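PDB 3N7L: neurotoxin from Clostridium botulinum, which probably binds gangliosides on the neuronal surface through this receptor-binding domain, so directing the toxin to nerve cells. Local coordinates for residues Asn110-Phe114 and Asp125-Tyr130; Glu246-Val252 and His416-Ala422; Tyr319-Leu325 and Tyr382-Leu386. Residue numbers count along the deposited sequence, not the author numbering.

In this tandem of β-rich folds, contacts 1 and 2 pair strands, whereas contact 3 joins a loop to a strand end. Contact 1 is a hairpin of the N-terminal, concanavalin-like half. Contacts 2 and 3 belong to the C-terminal β-trefoil, where both reach the same sheet, and both segments of contact 3 fall in sequence between the strands that contact 2 brings together. The centres of contacts 1 and 2 are 28 Å apart, with nearest atoms about 15 Å apart; those of contacts 2 and 3 are 25 Å apart, with nearest atoms about 10 Å apart. Contact 3, 48 Å centre to centre from contact 1, lies at the surface beside a bound sulfate and probably the ganglioside-binding loop.

Contact 1. Residues Asn110-Phe114 and Asp125-Tyr130; sequences NFLVF and DINFSY
Two extended strands, 111-114 and 125-129, run antiparallel with axes 4.6 Å apart at closest approach and 161° between their directions. D125, already within strand 122-129, has its CA 3.1 Å from F114 O, and its CB is 4.0 Å from V113 CG2. I126 forms a hydrogen-bonded pair with F114, I126 N to F114 O and F114 N to I126 O each spanning 3.0 Å; its CG2 meets F114 CB at 4.0 Å. N127 is the non-hydrogen-bonded partner of V113 (CA to CA 4.3 Å), and its ND2 comes within 3.2 Å of F111 CD2 at the ring edge. F128 pairs with L112, with L112 N to F128 O 2.8 Å and F128 N to L112 O 3.0 Å. S129 sits opposite F111, whose m rotamer lays the ring over S129 CB in a CH-pi contact, 3.7 Å to the centroid. Y130 (chi1 p) leaves the strand yet donates from N to N110 O at 2.9 Å, while N110 CB rests 3.5 Å from the centroid of the Y130 ring.

Alternation thus puts L112, F114, I126 and F128 on one face, packed against strands 143-150 and 154-159 of the other sheet, and F111, V113, N127 and S129 on the more exposed one. This is a β-hairpin of a concanavalin-like jelly-roll sandwich, with one side turned to the core.

Contact 2. Residues Glu246-Val252 and His416-Ala422; sequences EYYMINV and HWVFVPA
The thioether of M249 meets two aromatic rings of the partner strand, a double Met-aromatic contact: SD is 5.0 Å from the centroid of F419 and 5.4 Å from that of the six-membered ring of W417, oblique to both. The setting is the closure of a β-trefoil, in which the first strand, 246-251, pairs with the last, 417-421, across 165 intervening residues. Both are extended and antiparallel, their axes 4.3 Å apart at closest approach with 145° between directions.

Y248 with V420 and I250 with V418 are the hydrogen-bonded pairs: Y248 N to V420 O 2.8 Å, V420 N to Y248 O 3.0 Å, I250 N to V418 O 3.0 Å, V418 N to I250 O 2.8 Å. Beyond them A422 N reaches E246 O at 3.2 Å, and V252 N reaches H416 O at 3.0 Å.

Y247, M249 and N251 share a face with P421, F419 and W417; on the other, I250 CD1 touches V420 CG2 at 4.0 Å. M249 is t at chi1, and its CG lies 3.5 Å from F419 CE2. W417, with chi1 m, spreads its ring beneath N251, whose ND2 hydrogen-bonds to S414 O and whose CB stands 4.0 Å from the centroid of the six-membered ring.

Contact 3. Residues Tyr319-Leu325 and Tyr382-Leu386; sequences YKPSRNL and YSFKL. With SO4 (sulfate ion), chain D.
Hydrogen bonds tether an irregular loop, 319-325, to the end of strand 382-384 without any β pairing. S322, with chi1 p, turns its hydroxyl to the other segment, so that K385 N donates to S322 OG at 2.8 Å. One water doubles this link, accepting from S322 N at 2.9 Å and donating to K385 O at 2.6 Å. Further along, R323 curls back (chi1 p, chi3 p) and gives NH1 to S383 O at 2.9 Å.

Apolar packing centres on F384, whose CA-to-CB bond points toward the loop and whose chi1 is p. L325, in the mt rotamer, covers one face of the F384 ring by a CH-pi contact, CD2 lying 4.0 Å from the ring centroid, and the same CD2 touches Y382 CB at 3.8 Å. P321 CB approaches F384 CD1 at 4.0 Å. Y319, also p, brings CE1 to 4.4 Å from F384 CE1 and to 4.1 Å from L386 CD2.

The two segments belong to neighbouring hairpins of the β-trefoil: 319-325 links strands 313-318 and 329-335, and 382-386 leads from strand 373-384 into the turn before strand 394-402, probably the ganglioside-binding loop. L325 also packs on P331 and I398, which lie on the two intervening strands.

Two polar side chains find partners outside the segments. The extended side chain of K385 carries NZ to Y390 O in that turn. N324 faces away from 382-386, and its ND2 holds O1 of a sulfate, probably from the crystallisation liquor, at 3.1 Å, the ion being bound also by D328 N.

Contact 1. Residues Asn110-Phe114 and Asp125-Tyr130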
loop_
_atom_site.group_PDB
_atom_site.type_symbol
_atom_site.label_atom_id
_atom_site.label_comp_id
_atom_site.label_asym_id
_atom_site.label_seq_id
_atom_site.Cartn_x
_atom_site.Cartn_y
_atom_site.Cartn_z
ATOM N N ASN A 110 -8.032 6.107 -13.713
ATOM C CA ASN A 110 -6.870 5.550 -13.027
ATOM C C ASN A 110 -5.673 6.508 -13.047
ATOM O O ASN A 110 -4.525 6.075 -12.922
ATOM C CB ASN A 110 -6.469 4.199 -13.648
ATOM C CG ASN A 110 -6.204 4.287 -15.156
ATOM O OD1 ASN A 110 -5.313 3.621 -15.680
ATOM N ND2 ASN A 110 -6.986 5.091 -15.851
ATOM N N PHE A 111 -5.950 7.805 -13.193
ATOM C CA PHE A 111 -4.891 8.823 -13.239
ATOM C C PHE A 111 -4.802 9.769 -12.047
ATOM O O PHE A 111 -5.814 10.211 -11.503
ATOM C CB PHE A 111 -5.033 9.735 -14.475
ATOM C CG PHE A 111 -4.918 9.027 -15.790
ATOM C CD1 PHE A 111 -6.010 8.361 -16.335
ATOM C CD2 PHE A 111 -3.717 9.038 -16.492
ATOM C CE1 PHE A 111 -5.907 7.711 -17.560
ATOM C CE2 PHE A 111 -3.602 8.390 -17.719
ATOM C CZ PHE A 111 -4.700 7.724 -18.255
ATOM N N LEU A 112 -3.564 10.086 -11.672
ATOM C CA LEU A 112 -3.269 11.058 -10.625
ATOM C C LEU A 112 -2.512 12.095 -11.451
ATOM O O LEU A 112 -1.478 11.779 -12.042
ATOM C CB LEU A 112 -2.335 10.493 -9.558
ATOM C CG LEU A 112 -1.861 11.532 -8.532
ATOM C CD1 LEU A 112 -2.980 11.822 -7.555
ATOM C CD2 LEU A 112 -0.640 11.022 -7.784
ATOM N N VAL A 113 -3.015 13.321 -11.521
ATOM C CA VAL A 113 -2.334 14.317 -12.336
ATOM C C VAL A 113 -1.981 15.629 -11.649
ATOM O O VAL A 113 -2.755 16.181 -10.858
ATOM C CB VAL A 113 -3.128 14.581 -13.670
ATOM C CG1 VAL A 113 -4.502 13.948 -13.596
ATOM C CG2 VAL A 113 -3.226 16.062 -13.966
ATOM N N PHE A 114 -0.769 16.088 -11.938
ATOM C CA PHE A 114 -0.254 17.334 -11.396
ATOM C C PHE A 114 -0.303 18.334 -12.539
ATOM O O PHE A 114 0.227 18.082 -13.624
ATOM C CB PHE A 114 1.187 17.159 -10.898
ATOM C CG PHE A 114 1.854 18.450 -10.512
ATOM C CD1 PHE A 114 2.666 19.127 -11.415
ATOM C CD2 PHE A 114 1.638 19.011 -9.257
ATOM C CE1 PHE A 114 3.255 20.347 -11.078
ATOM C CE2 PHE A 114 2.224 20.231 -8.908
ATOM C CZ PHE A 114 3.033 20.897 -9.822
ATOM N N ASP A 125 0.510 19.547 -17.755
ATOM C CA ASP A 125 0.382 18.553 -16.713
ATOM C C ASP A 125 1.157 17.289 -16.980
ATOM O O ASP A 125 1.522 16.983 -18.109
ATOM C CB ASP A 125 -1.098 18.230 -16.492
ATOM C CG ASP A 125 -1.773 17.728 -17.746
ATOM O OD1 ASP A 125 -2.968 18.041 -17.945
ATOM O OD2 ASP A 125 -1.113 17.014 -18.532
ATOM N N ILE A 126 1.407 16.561 -15.907
ATOM C CA ILE A 126 2.130 15.310 -15.963
ATOM C C ILE A 126 1.274 14.346 -15.137
ATOM O O ILE A 126 0.496 14.786 -14.281
ATOM C CB ILE A 126 3.539 15.504 -15.360
ATOM C CG1 ILE A 126 4.375 14.244 -15.555
ATOM C CG2 ILE A 126 3.432 15.881 -13.890
ATOM C CD1 ILE A 126 5.830 14.429 -15.151
ATOM N N ASN A 127 1.384 13.046 -15.382
ATOM C CA ASN A 127 0.553 12.123 -14.619
ATOM C C ASN A 127 1.110 10.736 -14.383
ATOM O O ASN A 127 2.094 10.316 -14.985
ATOM C CB ASN A 127 -0.818 11.964 -15.289
ATOM C CG ASN A 127 -0.753 11.143 -16.569
ATOM O OD1 ASN A 127 -0.775 11.687 -17.673
ATOM N ND2 ASN A 127 -0.662 9.827 -16.424
ATOM N N PHE A 128 0.435 10.041 -13.477
ATOM C CA PHE A 128 0.727 8.662 -13.128
ATOM C C PHE A 128 -0.597 7.934 -13.331
ATOM O O PHE A 128 -1.619 8.360 -12.802
ATOM C CB PHE A 128 1.142 8.542 -11.656
ATOM C CG PHE A 128 0.901 7.172 -11.060
ATOM C CD1 PHE A 128 1.412 6.029 -11.667
ATOM C CD2 PHE A 128 0.180 7.032 -9.874
ATOM C CE1 PHE A 128 1.214 4.761 -11.102
ATOM C CE2 PHE A 128 -0.023 5.768 -9.298
ATOM C CZ PHE A 128 0.498 4.632 -9.918
ATOM N N SER A 129 -0.591 6.868 -14.119
ATOM C CA SER A 129 -1.807 6.086 -14.311
ATOM C C SER A 129 -1.489 4.688 -13.777
ATOM O O SER A 129 -0.549 4.039 -14.237
ATOM C CB SER A 129 -2.216 6.032 -15.791
ATOM O OG SER A 129 -1.227 5.430 -16.602
ATOM N N TYR A 130 -2.249 4.231 -12.791
ATOM C CA TYR A 130 -1.978 2.921 -12.227
ATOM C C TYR A 130 -2.360 1.781 -13.169
ATOM O O TYR A 130 -3.210 1.944 -14.048
ATOM C CB TYR A 130 -2.657 2.772 -10.851
ATOM C CG TYR A 130 -4.166 2.611 -10.832
ATOM C CD1 TYR A 130 -4.996 3.646 -10.387
ATOM C CD2 TYR A 130 -4.759 1.389 -11.163
ATOM C CE1 TYR A 130 -6.384 3.462 -10.261
ATOM C CE2 TYR A 130 -6.139 1.193 -11.042
ATOM C CZ TYR A 130 -6.946 2.225 -10.588
ATOM O OH TYR A 130 -8.299 2.004 -10.436
#

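Contact 2. Residues Glu246-Val252 and His416-Ala422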
loop_
_atom_site.group_PDB
_atom_site.type_symbol
_atom_site.label_atom_id
_atom_site.label_comp_id
_atom_site.label_asym_id
_atom_site.label_seq_id
_atom_site.Cartn_x
_atom_site.Cartn_y
_atom_site.Cartn_z
ATOM N N GLU A 246 -8.401 -10.819 11.336
ATOM C CA GLU A 246 -8.720 -11.601 10.150
ATOM C C GLU A 246 -8.189 -10.944 8.877
ATOM O O GLU A 246 -8.333 -9.736 8.682
ATOM C CB GLU A 246 -10.235 -11.790 10.040
ATOM C CG GLU A 246 -10.807 -12.804 11.011
ATOM C CD GLU A 246 -12.293 -13.053 10.788
ATOM O OE1 GLU A 246 -12.783 -14.118 11.203
ATOM O OE2 GLU A 246 -12.972 -12.185 10.205
ATOM N N TYR A 247 -7.568 -11.757 8.028
ATOM C CA TYR A 247 -7.006 -11.308 6.754
ATOM C C TYR A 247 -7.245 -12.373 5.708
ATOM O O TYR A 247 -7.378 -13.561 6.030
ATOM C CB TYR A 247 -5.481 -11.138 6.835
ATOM C CG TYR A 247 -4.978 -9.962 7.631
ATOM C CD1 TYR A 247 -4.997 -8.672 7.098
ATOM C CD2 TYR A 247 -4.467 -10.141 8.917
ATOM C CE1 TYR A 247 -4.518 -7.586 7.834
ATOM C CE2 TYR A 247 -3.987 -9.063 9.664
ATOM C CZ TYR A 247 -4.018 -7.791 9.118
ATOM O OH TYR A 247 -3.573 -6.722 9.856
ATOM N N TYR A 248 -7.289 -11.948 4.450
ATOM C CA TYR A 248 -7.412 -12.887 3.352
ATOM C C TYR A 248 -5.964 -13.032 2.898
ATOM O O TYR A 248 -5.308 -12.043 2.553
ATOM C CB TYR A 248 -8.277 -12.323 2.222
ATOM C CG TYR A 248 -9.755 -12.335 2.549
ATOM C CD1 TYR A 248 -10.414 -11.170 2.931
ATOM C CD2 TYR A 248 -10.487 -13.524 2.500
ATOM C CE1 TYR A 248 -11.775 -11.184 3.258
ATOM C CE2 TYR A 248 -11.843 -13.549 2.823
ATOM C CZ TYR A 248 -12.481 -12.375 3.198
ATOM O OH TYR A 248 -13.820 -12.392 3.493
ATOM N N MET A 249 -5.460 -14.257 2.939
ATOM C CA MET A 249 -4.089 -14.518 2.541
ATOM C C MET A 249 -4.079 -14.857 1.064
ATOM O O MET A 249 -4.786 -15.769 0.620
ATOM C CB MET A 249 -3.527 -15.675 3.355
ATOM C CG MET A 249 -2.028 -15.804 3.259
ATOM S SD MET A 249 -1.448 -17.079 4.369
ATOM C CE MET A 249 -1.162 -18.390 3.215
ATOM N N ILE A 250 -3.264 -14.132 0.306
ATOM C CA ILE A 250 -3.207 -14.331 -1.135
ATOM C C ILE A 250 -1.779 -14.301 -1.658
ATOM O O ILE A 250 -0.939 -13.561 -1.142
ATOM C CB ILE A 250 -3.997 -13.214 -1.856
ATOM C CG1 ILE A 250 -5.370 -13.036 -1.191
ATOM C CG2 ILE A 250 -4.151 -13.552 -3.345
ATOM C CD1 ILE A 250 -6.164 -11.860 -1.739
ATOM N N ASN A 251 -1.516 -15.104 -2.684
ATOM C CA ASN A 251 -0.197 -15.149 -3.300
ATOM C C ASN A 251 -0.189 -14.141 -4.447
ATOM O O ASN A 251 -1.128 -14.084 -5.249
ATOM C CB ASN A 251 0.104 -16.556 -3.824
ATOM C CG ASN A 251 1.539 -16.699 -4.306
ATOM O OD1 ASN A 251 1.880 -16.278 -5.410
ATOM N ND2 ASN A 251 2.393 -17.281 -3.464
ATOM N N VAL A 252 0.870 -13.346 -4.524
ATOM C CA VAL A 252 0.983 -12.331 -5.563
ATOM C C VAL A 252 0.800 -12.834 -6.997
ATOM O O VAL A 252 0.350 -12.082 -7.857
ATOM C CB VAL A 252 2.336 -11.575 -5.435
ATOM C CG1 VAL A 252 2.635 -10.800 -6.701
ATOM C CG2 VAL A 252 2.267 -10.609 -4.242
ATOM N N HIS A 416 5.880 -14.492 -2.586
ATOM C CA HIS A 416 5.404 -13.233 -2.008
ATOM C C HIS A 416 3.941 -13.359 -1.596
ATOM O O HIS A 416 3.062 -13.550 -2.440
ATOM C CB HIS A 416 5.543 -12.074 -3.004
ATOM C CG HIS A 416 6.957 -11.781 -3.406
ATOM N ND1 HIS A 416 8.041 -12.450 -2.880
ATOM C CD2 HIS A 416 7.459 -10.901 -4.305
ATOM C CE1 HIS A 416 9.149 -11.999 -3.440
ATOM N NE2 HIS A 416 8.824 -11.059 -4.308
ATOM N N TRP A 417 3.685 -13.242 -0.296
ATOM C CA TRP A 417 2.332 -13.359 0.222
ATOM C C TRP A 417 1.782 -12.034 0.723
ATOM O O TRP A 417 2.480 -11.253 1.370
ATOM C CB TRP A 417 2.281 -14.400 1.339
ATOM C CG TRP A 417 2.640 -15.776 0.869
ATOM C CD1 TRP A 417 3.887 -16.332 0.831
ATOM C CD2 TRP A 417 1.747 -16.752 0.321
ATOM N NE1 TRP A 417 3.826 -17.596 0.289
ATOM C CE2 TRP A 417 2.523 -17.879 -0.032
ATOM C CE3 TRP A 417 0.364 -16.784 0.091
ATOM C CZ2 TRP A 417 1.963 -19.028 -0.601
ATOM C CZ3 TRP A 417 -0.195 -17.925 -0.477
ATOM C CH2 TRP A 417 0.604 -19.031 -0.817
ATOM N N VAL A 418 0.515 -11.798 0.416
ATOM C CA VAL A 418 -0.156 -10.574 0.808
ATOM C C VAL A 418 -1.317 -10.856 1.752
ATOM O O VAL A 418 -1.862 -11.960 1.758
ATOM C CB VAL A 418 -0.682 -9.848 -0.432
ATOM C CG1 VAL A 418 -1.640 -8.783 -0.024
ATOM C CG2 VAL A 418 0.478 -9.250 -1.213
ATOM N N PHE A 419 -1.683 -9.853 2.551
ATOM C CA PHE A 419 -2.785 -9.972 3.497
ATOM C C PHE A 419 -3.776 -8.813 3.362
ATOM O O PHE A 419 -3.445 -7.658 3.625
ATOM C CB PHE A 419 -2.261 -10.034 4.935
ATOM C CG PHE A 419 -1.325 -11.174 5.181
ATOM C CD1 PHE A 419 0.047 -11.006 5.033
ATOM C CD2 PHE A 419 -1.819 -12.436 5.509
ATOM C CE1 PHE A 419 0.922 -12.082 5.209
ATOM C CE2 PHE A 419 -0.956 -13.518 5.686
ATOM C CZ PHE A 419 0.421 -13.338 5.534
ATOM N N VAL A 420 -4.993 -9.136 2.946
ATOM C CA VAL A 420 -6.031 -8.133 2.784
ATOM C C VAL A 420 -6.945 -8.194 3.998
ATOM O O VAL A 420 -7.581 -9.217 4.258
ATOM C CB VAL A 420 -6.868 -8.394 1.520
ATOM C CG1 VAL A 420 -7.911 -7.285 1.346
ATOM C CG2 VAL A 420 -5.954 -8.468 0.306
ATOM N N PRO A 421 -7.024 -7.095 4.760
ATOM C CA PRO A 421 -7.887 -7.083 5.946
ATOM C C PRO A 421 -9.347 -7.353 5.575
ATOM O O PRO A 421 -9.873 -6.773 4.625
ATOM C CB PRO A 421 -7.667 -5.686 6.519
ATOM C CG PRO A 421 -7.356 -4.859 5.303
ATOM C CD PRO A 421 -6.455 -5.762 4.495
ATOM N N ALA A 422 -9.982 -8.257 6.313
ATOM C CA ALA A 422 -11.374 -8.594 6.068
ATOM C C ALA A 422 -12.258 -7.438 6.536
ATOM O O ALA A 422 -13.290 -7.152 5.931
ATOM C CB ALA A 422 -11.736 -9.866 6.812
#

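Contact 3. Residues Tyr319-Leu325 and Tyr382-Leu386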
loop_
_atom_site.group_PDB
_atom_site.type_symbol
_atom_site.label_atom_id
_atom_site.label_comp_id
_atom_site.label_asym_id
_atom_site.label_seq_id
_atom_site.Cartn_x
_atom_site.Cartn_y
_atom_site.Cartn_z
ATOM N N TYR A 319 1.485 -31.563 6.101
ATOM C CA TYR A 319 0.818 -32.854 6.207
ATOM C C TYR A 319 1.377 -33.749 5.112
ATOM O O TYR A 319 2.011 -33.258 4.179
ATOM C CB TYR A 319 -0.707 -32.706 6.067
ATOM C CG TYR A 319 -1.185 -32.248 4.709
ATOM C CD1 TYR A 319 -1.515 -33.169 3.720
ATOM C CD2 TYR A 319 -1.309 -30.890 4.413
ATOM C CE1 TYR A 319 -1.958 -32.749 2.465
ATOM C CE2 TYR A 319 -1.751 -30.461 3.163
ATOM C CZ TYR A 319 -2.070 -31.395 2.198
ATOM O OH TYR A 319 -2.484 -30.981 0.957
ATOM N N LYS A 320 1.159 -35.056 5.235
ATOM C CA LYS A 320 1.646 -36.014 4.237
ATOM C C LYS A 320 0.610 -36.179 3.139
ATOM O O LYS A 320 -0.524 -36.581 3.394
ATOM C CB LYS A 320 1.926 -37.374 4.884
ATOM C CG LYS A 320 2.593 -38.384 3.944
ATOM C CD LYS A 320 2.969 -39.669 4.677
ATOM C CE LYS A 320 3.744 -40.632 3.779
ATOM N NZ LYS A 320 2.931 -41.111 2.626
ATOM N N PRO A 321 0.987 -35.870 1.894
ATOM C CA PRO A 321 0.051 -35.996 0.775
ATOM C C PRO A 321 -0.154 -37.458 0.381
ATOM O O PRO A 321 0.651 -38.317 0.745
ATOM C CB PRO A 321 0.728 -35.176 -0.317
ATOM C CG PRO A 321 2.190 -35.474 -0.070
ATOM C CD PRO A 321 2.311 -35.403 1.439
ATOM N N SER A 322 -1.230 -37.736 -0.353
ATOM C CA SER A 322 -1.533 -39.096 -0.793
ATOM C C SER A 322 -0.361 -39.728 -1.553
ATOM O O SER A 322 -0.138 -40.930 -1.477
ATOM C CB SER A 322 -2.780 -39.094 -1.676
ATOM O OG SER A 322 -2.588 -38.278 -2.818
ATOM N N ARG A 323 0.370 -38.915 -2.303
ATOM C CA ARG A 323 1.528 -39.385 -3.052
ATOM C C ARG A 323 2.573 -38.287 -2.940
ATOM O O ARG A 323 2.226 -37.125 -2.742
ATOM C CB ARG A 323 1.167 -39.597 -4.525
ATOM C CG ARG A 323 0.403 -38.423 -5.109
ATOM C CD ARG A 323 0.667 -38.194 -6.590
ATOM N NE ARG A 323 0.273 -39.322 -7.423
ATOM C CZ ARG A 323 -0.050 -39.218 -8.708
ATOM N NH1 ARG A 323 -0.037 -38.035 -9.308
ATOM N NH2 ARG A 323 -0.370 -40.301 -9.399
ATOM N N ASN A 324 3.849 -38.639 -3.067
ATOM C CA ASN A 324 4.905 -37.636 -2.978
ATOM C C ASN A 324 4.704 -36.585 -4.076
ATOM O O ASN A 324 4.546 -36.927 -5.245
ATOM C CB ASN A 324 6.274 -38.294 -3.144
ATOM C CG ASN A 324 7.412 -37.366 -2.773
ATOM O OD1 ASN A 324 7.500 -36.247 -3.275
ATOM N ND2 ASN A 324 8.290 -37.827 -1.888
ATOM N N LEU A 325 4.711 -35.309 -3.701
ATOM C CA LEU A 325 4.507 -34.238 -4.673
ATOM C C LEU A 325 5.785 -33.839 -5.403
ATOM O O LEU A 325 5.732 -33.236 -6.475
ATOM C CB LEU A 325 3.912 -33.005 -3.988
ATOM C CG LEU A 325 2.595 -33.184 -3.219
ATOM C CD1 LEU A 325 2.147 -31.841 -2.663
ATOM C CD2 LEU A 325 1.529 -33.760 -4.140
ATOM N N TYR A 382 -0.421 -29.399 -8.015
ATOM C CA TYR A 382 0.043 -30.771 -7.962
ATOM C C TYR A 382 -1.125 -31.740 -8.061
ATOM O O TYR A 382 -2.239 -31.451 -7.604
ATOM C CB TYR A 382 0.829 -31.013 -6.677
ATOM C CG TYR A 382 2.012 -30.092 -6.559
ATOM C CD1 TYR A 382 1.891 -28.840 -5.949
ATOM C CD2 TYR A 382 3.245 -30.440 -7.117
ATOM C CE1 TYR A 382 2.960 -27.959 -5.898
ATOM C CE2 TYR A 382 4.325 -29.560 -7.075
ATOM C CZ TYR A 382 4.173 -28.322 -6.464
ATOM O OH TYR A 382 5.229 -27.443 -6.436
ATOM N N SER A 383 -0.860 -32.895 -8.659
ATOM C CA SER A 383 -1.881 -33.910 -8.844
ATOM C C SER A 383 -1.834 -34.994 -7.777
ATOM O O SER A 383 -0.906 -35.800 -7.738
ATOM C CB SER A 383 -1.728 -34.548 -10.229
ATOM O OG SER A 383 -2.654 -35.606 -10.414
ATOM N N PHE A 384 -2.826 -34.994 -6.896
ATOM C CA PHE A 384 -2.909 -36.013 -5.865
ATOM C C PHE A 384 -4.350 -36.145 -5.376
ATOM O O PHE A 384 -5.276 -35.720 -6.069
ATOM C CB PHE A 384 -1.926 -35.737 -4.706
ATOM C CG PHE A 384 -2.165 -34.445 -3.953
ATOM C CD1 PHE A 384 -2.484 -34.470 -2.597
ATOM C CD2 PHE A 384 -2.017 -33.208 -4.580
ATOM C CE1 PHE A 384 -2.651 -33.281 -1.874
ATOM C CE2 PHE A 384 -2.180 -32.014 -3.868
ATOM C CZ PHE A 384 -2.498 -32.048 -2.512
ATOM N N LYS A 385 -4.546 -36.741 -4.205
ATOM C CA LYS A 385 -5.895 -36.931 -3.689
ATOM C C LYS A 385 -6.146 -36.264 -2.337
ATOM O O LYS A 385 -5.336 -36.384 -1.416
ATOM C CB LYS A 385 -6.190 -38.436 -3.590
ATOM C CG LYS A 385 -6.013 -39.183 -4.909
ATOM C CD LYS A 385 -6.245 -40.680 -4.752
ATOM C CE LYS A 385 -6.175 -41.383 -6.103
ATOM N NZ LYS A 385 -6.321 -42.857 -5.966
ATOM N N LEU A 386 -7.271 -35.562 -2.231
ATOM C CA LEU A 386 -7.663 -34.882 -0.997
ATOM C C LEU A 386 -9.122 -35.195 -0.679
ATOM O O LEU A 386 -9.940 -35.396 -1.584
ATOM C CB LEU A 386 -7.495 -33.359 -1.125
ATOM C CG LEU A 386 -6.080 -32.767 -1.153
ATOM C CD1 LEU A 386 -6.153 -31.271 -1.449
ATOM C CD2 LEU A 386 -5.383 -33.018 0.179
HETATM S S SO4 D . 11.652 -36.157 -0.891
HETATM O O1 SO4 D . 11.174 -36.737 -2.155
HETATM O O2 SO4 D . 11.161 -36.959 0.243
HETATM O O3 SO4 D . 11.163 -34.751 -0.744
HETATM O O4 SO4 D . 13.126 -36.138 -0.909
HETATM O O HOH W 1 -3.452 -36.058 0.401
#